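Local coordinates for DUF7790 domain-containing protein (Leptospira interrogans serogroup Icterohaemorrhagiae serovar copenhageni, PDB 6ULO) that is of unknown function but probably has a Rossmann-like domain and is probably membrane-associated in its full-length form, at residues V245-S256 and F276-Q287. Residues are numbered along the deposited sequence; the frame is centred on the assembly and turned at random. Where two conformers were deposited one is given.
Sequences VSESSLVVRTIS and FHYCVQKISNFQ
Val251 and Arg253 project from strand 249-255 onto the face that also bears Cys279 and Gln281 of strand 277-282. Ile283 and Phe286 of helix 283-287 cover Val251, whereas helix 299-306 covers Cys279 and Gln281. Val251 is the bump beneath the first helix: its CG2 lies 3.6 Å from Phe286 CD2 and 4.0 Å from Ile283 CG1, filling the notch between the two side chains. Arg253 CG, set between its own backbone N and carbonyl carbon (chi1 65°), lies against Cys279 CB (3.6 Å), and the bend at chi3 then turns the guanidinium toward Gln281 and Phe286. Arg253 NH1 (2.8 Å) and NH2 (3.1 Å) converge end-on on Gln281 OE1, which sits in the guanidinium plane. Arg253 NH2 also rests over one face of the Phe286 ring, 3.3 Å from Phe286 CE1, a cation-pi contact with the two planes steeply inclined (67°). Glu227 takes Arg253 NE in a salt bridge, while Gln281 NE2 donates to Asn285 OD1, so the Gln281 amide is held at both ends. On the reverse face, Thr254 CG2 packs 3.6 Å from Tyr278 CD1. Backbone hydrogen bonds at Val251-Gln281, Arg253-Cys279 and Ile255-His277 define an antiparallel pair inside the mixed sheet, between strands 218-222 and 315-318, consistent with a Rossmann-like fold.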
loop_
_atom_site.group_PDB
_atom_site.type_symbol
_atom_site.label_atom_id
_atom_site.label_comp_id
_atom_site.label_asym_id
_atom_site.label_seq_id
_atom_site.Cartn_x
_atom_site.Cartn_y
_atom_site.Cartn_z
ATOM N N VAL A 245 -11.851 3.787 12.400
ATOM C CA VAL A 245 -10.677 4.637 12.245
ATOM C C VAL A 245 -10.322 5.294 13.567
ATOM O O VAL A 245 -11.146 5.405 14.472
ATOM C CB VAL A 245 -10.878 5.706 11.146
ATOM C CG1 VAL A 245 -11.192 5.039 9.830
ATOM C CG2 VAL A 245 -12.002 6.662 11.527
ATOM N N SER A 246 -9.049 5.672 13.684
ATOM C CA SER A 246 -8.544 6.478 14.783
ATOM C C SER A 246 -8.685 7.959 14.432
ATOM O O SER A 246 -8.832 8.328 13.265
ATOM C CB SER A 246 -7.065 6.142 15.053
ATOM O OG SER A 246 -6.199 6.430 13.948
ATOM N N GLU A 247 -8.632 8.813 15.464
ATOM C CA GLU A 247 -8.675 10.255 15.241
ATOM C C GLU A 247 -7.568 10.706 14.293
ATOM O O GLU A 247 -7.758 11.628 13.484
ATOM C CB GLU A 247 -8.550 10.993 16.583
ATOM C CG GLU A 247 -8.736 12.502 16.496
ATOM C CD GLU A 247 -7.491 13.275 16.044
ATOM O OE1 GLU A 247 -6.352 12.775 16.220
ATOM O OE2 GLU A 247 -7.660 14.402 15.508
ATOM N N SER A 248 -6.403 10.078 14.375
ATOM C CA SER A 248 -5.240 10.506 13.605
ATOM C C SER A 248 -5.109 9.778 12.274
ATOM O O SER A 248 -4.238 10.119 11.484
ATOM C CB SER A 248 -3.971 10.272 14.418
ATOM O OG SER A 248 -3.830 8.888 14.680
ATOM N N SER A 249 -5.992 8.834 11.982
ATOM C CA SER A 249 -5.878 7.989 10.793
ATOM C C SER A 249 -5.876 8.836 9.526
ATOM O O SER A 249 -6.648 9.798 9.422
ATOM C CB SER A 249 -7.081 7.039 10.729
ATOM O OG SER A 249 -7.196 6.254 11.905
ATOM N N LEU A 250 -5.046 8.453 8.535
ATOM C CA LEU A 250 -4.882 9.217 7.295
ATOM C C LEU A 250 -5.165 8.393 6.047
ATOM O O LEU A 250 -4.825 7.199 5.974
ATOM C CB LEU A 250 -3.429 9.731 7.139
ATOM C CG LEU A 250 -2.986 10.792 8.117
ATOM C CD1 LEU A 250 -1.547 11.207 7.809
ATOM C CD2 LEU A 250 -3.925 12.000 8.056
ATOM N N VAL A 251 -5.778 9.055 5.068
ATOM C CA VAL A 251 -5.690 8.698 3.655
ATOM C C VAL A 251 -4.370 9.205 3.108
ATOM O O VAL A 251 -3.987 10.351 3.383
ATOM C CB VAL A 251 -6.833 9.365 2.864
ATOM C CG1 VAL A 251 -6.678 9.126 1.365
ATOM C CG2 VAL A 251 -8.221 8.937 3.360
ATOM N N VAL A 252 -3.707 8.404 2.285
ATOM C CA VAL A 252 -2.584 8.832 1.473
ATOM C C VAL A 252 -2.953 8.626 0.008
ATOM O O VAL A 252 -3.384 7.537 -0.386
ATOM C CB VAL A 252 -1.324 8.024 1.821
ATOM C CG1 VAL A 252 -0.159 8.412 0.867
ATOM C CG2 VAL A 252 -0.967 8.174 3.289
ATOM N N ARG A 253 -2.750 9.658 -0.820
ATOM C CA ARG A 253 -3.032 9.554 -2.249
ATOM C C ARG A 253 -2.033 10.428 -2.999
ATOM O O ARG A 253 -1.318 11.258 -2.416
ATOM C CB ARG A 253 -4.470 10.015 -2.592
ATOM C CG ARG A 253 -4.705 11.496 -2.329
ATOM C CD ARG A 253 -6.008 12.004 -2.886
ATOM N NE ARG A 253 -7.184 11.386 -2.273
ATOM C CZ ARG A 253 -7.821 11.838 -1.196
ATOM N NH1 ARG A 253 -7.379 12.898 -0.534
ATOM N NH2 ARG A 253 -8.926 11.208 -0.763
ATOM N N THR A 254 -2.027 10.247 -4.310
ATOM C CA THR A 254 -1.336 11.165 -5.205
ATOM C C THR A 254 -2.298 11.593 -6.305
ATOM O O THR A 254 -3.313 10.934 -6.577
ATOM C CB THR A 254 -0.126 10.480 -5.856
ATOM O OG1 THR A 254 -0.525 9.230 -6.439
ATOM C CG2 THR A 254 0.949 10.245 -4.841
ATOM N N ILE A 255 -1.973 12.733 -6.928
ATOM C CA ILE A 255 -2.668 13.199 -8.122
ATOM C C ILE A 255 -1.642 13.643 -9.156
ATOM O O ILE A 255 -0.457 13.826 -8.871
ATOM C CB ILE A 255 -3.691 14.328 -7.868
ATOM C CG1 ILE A 255 -3.001 15.580 -7.305
ATOM C CG2 ILE A 255 -4.918 13.787 -7.057
ATOM C CD1 ILE A 255 -3.885 16.844 -7.465
ATOM N N SER A 256 -2.138 13.827 -10.381
ATOM C CA SER A 256 -1.245 14.185 -11.478
ATOM C C SER A 256 -1.859 15.201 -12.426
ATOM O O SER A 256 -1.349 15.366 -13.534
ATOM C CB SER A 256 -0.814 12.913 -12.232
ATOM O OG SER A 256 -1.930 12.237 -12.799
ATOM N N PHE A 276 4.166 13.656 -9.646
ATOM C CA PHE A 276 2.967 13.521 -8.832
ATOM C C PHE A 276 2.983 14.603 -7.766
ATOM O O PHE A 276 4.057 15.082 -7.343
ATOM C CB PHE A 276 2.943 12.142 -8.123
ATOM C CG PHE A 276 2.639 11.021 -9.038
ATOM C CD1 PHE A 276 1.329 10.764 -9.432
ATOM C CD2 PHE A 276 3.662 10.227 -9.523
ATOM C CE1 PHE A 276 1.055 9.734 -10.318
ATOM C CE2 PHE A 276 3.402 9.202 -10.388
ATOM C CZ PHE A 276 2.104 8.960 -10.797
ATOM N N HIS A 277 1.781 14.977 -7.329
ATOM C CA HIS A 277 1.573 15.756 -6.119
ATOM C C HIS A 277 0.987 14.818 -5.067
ATOM O O HIS A 277 0.163 13.954 -5.394
ATOM C CB HIS A 277 0.608 16.911 -6.436
ATOM C CG HIS A 277 0.412 17.874 -5.310
ATOM N ND1 HIS A 277 1.116 19.062 -5.224
ATOM C CD2 HIS A 277 -0.446 17.867 -4.264
ATOM C CE1 HIS A 277 0.715 19.723 -4.150
ATOM N NE2 HIS A 277 -0.239 19.024 -3.553
ATOM N N TYR A 278 1.440 14.954 -3.820
ATOM C CA TYR A 278 1.080 14.034 -2.742
ATOM C C TYR A 278 -0.003 14.676 -1.891
ATOM O O TYR A 278 -0.068 15.909 -1.775
ATOM C CB TYR A 278 2.347 13.713 -1.904
ATOM C CG TYR A 278 3.334 12.953 -2.746
ATOM C CD1 TYR A 278 3.449 11.567 -2.645
ATOM C CD2 TYR A 278 4.133 13.610 -3.699
ATOM C CE1 TYR A 278 4.313 10.870 -3.478
ATOM C CE2 TYR A 278 4.986 12.920 -4.540
ATOM C CZ TYR A 278 5.075 11.547 -4.414
ATOM O OH TYR A 278 5.902 10.847 -5.249
ATOM N N CYS A 279 -0.821 13.862 -1.242
ATOM C CA CYS A 279 -1.912 14.406 -0.451
ATOM C C CYS A 279 -2.226 13.470 0.713
ATOM O O CYS A 279 -2.347 12.245 0.535
ATOM C CB CYS A 279 -3.135 14.593 -1.342
ATOM S SG CYS A 279 -4.600 15.238 -0.518
ATOM N N VAL A 280 -2.369 14.048 1.903
ATOM C CA VAL A 280 -2.889 13.319 3.061
ATOM C C VAL A 280 -4.184 13.989 3.527
ATOM O O VAL A 280 -4.432 15.171 3.261
ATOM C CB VAL A 280 -1.867 13.200 4.211
ATOM C CG1 VAL A 280 -0.669 12.463 3.719
ATOM C CG2 VAL A 280 -1.488 14.572 4.738
ATOM N N GLN A 281 -5.000 13.224 4.246
ATOM C CA GLN A 281 -6.319 13.687 4.659
ATOM C C GLN A 281 -6.779 12.756 5.760
ATOM O O GLN A 281 -6.729 11.537 5.588
ATOM C CB GLN A 281 -7.294 13.592 3.478
ATOM C CG GLN A 281 -8.741 13.902 3.805
ATOM C CD GLN A 281 -9.639 13.883 2.578
ATOM O OE1 GLN A 281 -9.283 13.304 1.532
ATOM N NE2 GLN A 281 -10.806 14.522 2.694
ATOM N N LYS A 282 -7.250 13.289 6.873
ATOM C CA LYS A 282 -7.771 12.370 7.891
ATOM C C LYS A 282 -8.902 11.528 7.312
ATOM O O LYS A 282 -9.753 12.035 6.574
ATOM C CB LYS A 282 -8.252 13.144 9.126
ATOM C CG LYS A 282 -7.108 13.604 10.046
ATOM C CD LYS A 282 -7.609 14.309 11.288
ATOM C CE LYS A 282 -6.480 14.547 12.284
ATOM N NZ LYS A 282 -6.934 15.284 13.485
ATOM N N ILE A 283 -8.917 10.225 7.642
ATOM C CA ILE A 283 -10.001 9.381 7.123
ATOM C C ILE A 283 -11.362 9.884 7.592
ATOM O O ILE A 283 -12.339 9.868 6.832
ATOM C CB ILE A 283 -9.802 7.894 7.466
ATOM C CG1 ILE A 283 -8.439 7.393 7.027
ATOM C CG2 ILE A 283 -10.848 7.078 6.768
ATOM C CD1 ILE A 283 -8.190 5.921 7.340
ATOM N N SER A 284 -11.444 10.390 8.825
ATOM C CA SER A 284 -12.713 10.961 9.289
ATOM C C SER A 284 -13.144 12.137 8.416
ATOM O O SER A 284 -14.339 12.298 8.122
ATOM C CB SER A 284 -12.581 11.422 10.736
ATOM O OG SER A 284 -11.605 12.443 10.828
ATOM N N ASN A 285 -12.190 12.984 8.018
ATOM C CA ASN A 285 -12.491 14.096 7.117
ATOM C C ASN A 285 -12.947 13.571 5.760
ATOM O O ASN A 285 -13.960 14.025 5.210
ATOM C CB ASN A 285 -11.245 14.990 6.999
ATOM C CG ASN A 285 -11.452 16.186 6.061
ATOM O OD1 ASN A 285 -11.495 16.019 4.848
ATOM N ND2 ASN A 285 -11.560 17.396 6.625
ATOM N N PHE A 286 -12.259 12.565 5.241
ATOM C CA PHE A 286 -12.645 11.980 3.964
ATOM C C PHE A 286 -14.055 11.406 4.027
ATOM O O PHE A 286 -14.812 11.536 3.072
ATOM C CB PHE A 286 -11.618 10.910 3.592
ATOM C CG PHE A 286 -11.773 10.323 2.213
ATOM C CD1 PHE A 286 -12.029 11.138 1.105
ATOM C CD2 PHE A 286 -11.592 8.952 2.012
ATOM C CE1 PHE A 286 -12.107 10.596 -0.172
ATOM C CE2 PHE A 286 -11.658 8.402 0.727
ATOM C CZ PHE A 286 -11.905 9.227 -0.371
ATOM N N GLN A 287 -14.424 10.785 5.148
ATOM C CA GLN A 287 -15.776 10.252 5.309
ATOM C C GLN A 287 -16.834 11.351 5.225
ATOM O O GLN A 287 -17.905 11.130 4.657
ATOM C CB GLN A 287 -15.884 9.488 6.629
ATOM C CG GLN A 287 -15.082 8.179 6.604
ATOM C CD GLN A 287 -14.977 7.557 7.994
ATOM O OE1 GLN A 287 -15.048 8.270 8.982
ATOM N NE2 GLN A 287 -14.824 6.238 8.069
HETATM O O HOH W 1 -9.259 10.062 10.802
HETATM O O HOH W 2 -10.274 12.562 13.178
#